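Local coordinates for protein phosphoribosylaminoimidazole carboxylase (Bombyx mori, PDB 4JA0) that probably catalyses two steps of purine biosynthesis, acting as both an aminoimidazole ribonucleotide carboxylase and a SAICAR synthetase in one chain, at residues Lys268-Met273 against Asp297-Ser302. Sequence-based numbering, arbitrary orientation.
Sequences KVVVFM and DLRVTS
Arg-299 runs alongside the ring of Phe-272 on the same face of two parallel strands. From the base outward, CB of Arg-299 meets the ring at Phe-272 CD1, 3.6 Å away; CG reaches the ring edge and also touches Val-270 CG1 at 3.8 Å. The chain bends at chi2 (-65°), which sets CD, and at chi3 (-53°), which sets NE, and its end leads away from the strand pair. Arginine suits this place because its aliphatic base packs on an aromatic while NH1 is hydrogen-bonded to Tyr-317 OH and NH2 forms a salt bridge with Asp-417 of the second subunit. The flat ring of Phe-272 also offers a face to Thr-301 CG2, a CH-pi contact 4.2 Å from its centroid. An alanine in place of Phe-272 would probably leave Thr-301 CG2 and the Arg-299 methylenes bordering a gap. Five backbone hydrogen bonds join the strands. On the reverse face, CG of flexible, apolar Met-273 packs on Val-300 CG2 at 3.6 Å. The strands form a right-handed beta-alpha-beta crossover in the AIR carboxylase region: helix 279-291 covers the Met-273 and Leu-298 face, helix 307-317 the Phe-272 face, and strand 323-329 continues the parallel sheet beyond 268-273.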
loop_
_atom_site.group_PDB
_atom_site.type_symbol
_atom_site.label_atom_id
_atom_site.label_comp_id
_atom_site.label_asym_id
_atom_site.label_seq_id
_atom_site.Cartn_x
_atom_site.Cartn_y
_atom_site.Cartn_z
ATOM N N LYS A 268 27.610 -16.953 -21.967
ATOM C CA LYS A 268 27.496 -17.330 -20.578
ATOM C C LYS A 268 26.429 -16.460 -19.938
ATOM O O LYS A 268 26.390 -15.241 -20.149
ATOM C CB LYS A 268 28.850 -17.177 -19.860
ATOM C CG LYS A 268 28.821 -17.544 -18.390
ATOM C CD LYS A 268 28.772 -19.051 -18.190
ATOM C CE LYS A 268 30.075 -19.697 -18.659
ATOM N NZ LYS A 268 30.141 -21.164 -18.347
ATOM N N VAL A 269 25.557 -17.119 -19.185
ATOM C CA VAL A 269 24.603 -16.477 -18.298
ATOM C C VAL A 269 25.144 -16.701 -16.894
ATOM O O VAL A 269 25.384 -17.845 -16.483
ATOM C CB VAL A 269 23.184 -17.094 -18.434
ATOM C CG1 VAL A 269 22.308 -16.686 -17.292
ATOM C CG2 VAL A 269 22.558 -16.694 -19.735
ATOM N N VAL A 270 25.412 -15.614 -16.184
ATOM C CA VAL A 270 25.907 -15.728 -14.815
ATOM C C VAL A 270 24.846 -15.231 -13.837
ATOM O O VAL A 270 24.366 -14.097 -13.956
ATOM C CB VAL A 270 27.219 -14.941 -14.616
ATOM C CG1 VAL A 270 27.792 -15.223 -13.247
ATOM C CG2 VAL A 270 28.219 -15.320 -15.686
ATOM N N VAL A 271 24.474 -16.074 -12.878
ATOM C CA VAL A 271 23.553 -15.654 -11.835
ATOM C C VAL A 271 24.315 -15.352 -10.549
ATOM O O VAL A 271 24.897 -16.249 -9.954
ATOM C CB VAL A 271 22.505 -16.734 -11.557
ATOM C CG1 VAL A 271 21.445 -16.193 -10.623
ATOM C CG2 VAL A 271 21.856 -17.183 -12.853
ATOM N N PHE A 272 24.316 -14.098 -10.109
ATOM C CA PHE A 272 24.909 -13.765 -8.811
ATOM C C PHE A 272 23.820 -13.776 -7.753
ATOM O O PHE A 272 22.843 -13.025 -7.872
ATOM C CB PHE A 272 25.518 -12.359 -8.814
ATOM C CG PHE A 272 26.816 -12.243 -9.552
ATOM C CD1 PHE A 272 27.521 -13.365 -9.948
ATOM C CD2 PHE A 272 27.344 -10.994 -9.829
ATOM C CE1 PHE A 272 28.728 -13.234 -10.627
ATOM C CE2 PHE A 272 28.539 -10.860 -10.510
ATOM C CZ PHE A 272 29.231 -11.979 -10.909
ATOM N N MET A 273 23.967 -14.608 -6.724
ATOM C CA MET A 273 23.067 -14.518 -5.579
ATOM C C MET A 273 23.826 -13.902 -4.397
ATOM O O MET A 273 24.990 -14.243 -4.147
ATOM C CB MET A 273 22.497 -15.885 -5.212
ATOM C CG MET A 273 23.574 -16.860 -4.907
ATOM S SD MET A 273 23.194 -18.583 -5.202
ATOM C CE MET A 273 22.312 -18.914 -3.707
ATOM N N ASP A 297 26.290 -20.234 -15.074
ATOM C CA ASP A 297 27.094 -20.322 -13.863
ATOM C C ASP A 297 26.334 -19.704 -12.704
ATOM O O ASP A 297 25.764 -18.614 -12.828
ATOM C CB ASP A 297 28.420 -19.583 -14.015
ATOM C CG ASP A 297 29.529 -20.475 -14.463
ATOM O OD1 ASP A 297 29.365 -21.711 -14.355
ATOM O OD2 ASP A 297 30.580 -19.933 -14.875
ATOM N N LEU A 298 26.326 -20.409 -11.578
ATOM C CA LEU A 298 25.758 -19.883 -10.347
ATOM C C LEU A 298 26.886 -19.377 -9.453
ATOM O O LEU A 298 27.802 -20.127 -9.119
ATOM C CB LEU A 298 24.970 -20.968 -9.619
ATOM C CG LEU A 298 23.747 -21.545 -10.331
ATOM C CD1 LEU A 298 23.007 -22.535 -9.433
ATOM C CD2 LEU A 298 22.814 -20.431 -10.785
ATOM N N ARG A 299 26.828 -18.112 -9.059
ATOM C CA ARG A 299 27.860 -17.571 -8.192
ATOM C C ARG A 299 27.263 -16.911 -6.952
ATOM O O ARG A 299 26.168 -16.372 -6.992
ATOM C CB ARG A 299 28.746 -16.576 -8.955
ATOM C CG ARG A 299 29.265 -17.082 -10.273
ATOM C CD ARG A 299 30.190 -18.254 -10.066
ATOM N NE ARG A 299 31.225 -17.912 -9.110
ATOM C CZ ARG A 299 32.415 -17.421 -9.449
ATOM N NH1 ARG A 299 32.711 -17.216 -10.728
ATOM N NH2 ARG A 299 33.300 -17.119 -8.503
ATOM N N VAL A 300 27.991 -16.961 -5.849
ATOM C CA VAL A 300 27.547 -16.318 -4.636
ATOM C C VAL A 300 28.479 -15.147 -4.342
ATOM O O VAL A 300 29.682 -15.325 -4.282
ATOM C CB VAL A 300 27.533 -17.314 -3.445
ATOM C CG1 VAL A 300 27.091 -16.623 -2.141
ATOM C CG2 VAL A 300 26.622 -18.483 -3.750
ATOM N N THR A 301 27.911 -13.955 -4.197
ATOM C CA THR A 301 28.636 -12.749 -3.805
ATOM C C THR A 301 27.677 -11.640 -3.397
ATOM O O THR A 301 26.576 -11.510 -3.943
ATOM C CB THR A 301 29.586 -12.218 -4.903
ATOM O OG1 THR A 301 30.392 -11.153 -4.364
ATOM C CG2 THR A 301 28.798 -11.716 -6.119
ATOM N N SER A 302 28.132 -10.817 -2.460
ATOM C CA SER A 302 27.344 -9.738 -1.895
ATOM C C SER A 302 27.840 -8.395 -2.417
ATOM O O SER A 302 29.035 -8.189 -2.561
ATOM C CB SER A 302 27.468 -9.794 -0.364
ATOM O OG SER A 302 26.543 -8.962 0.316
#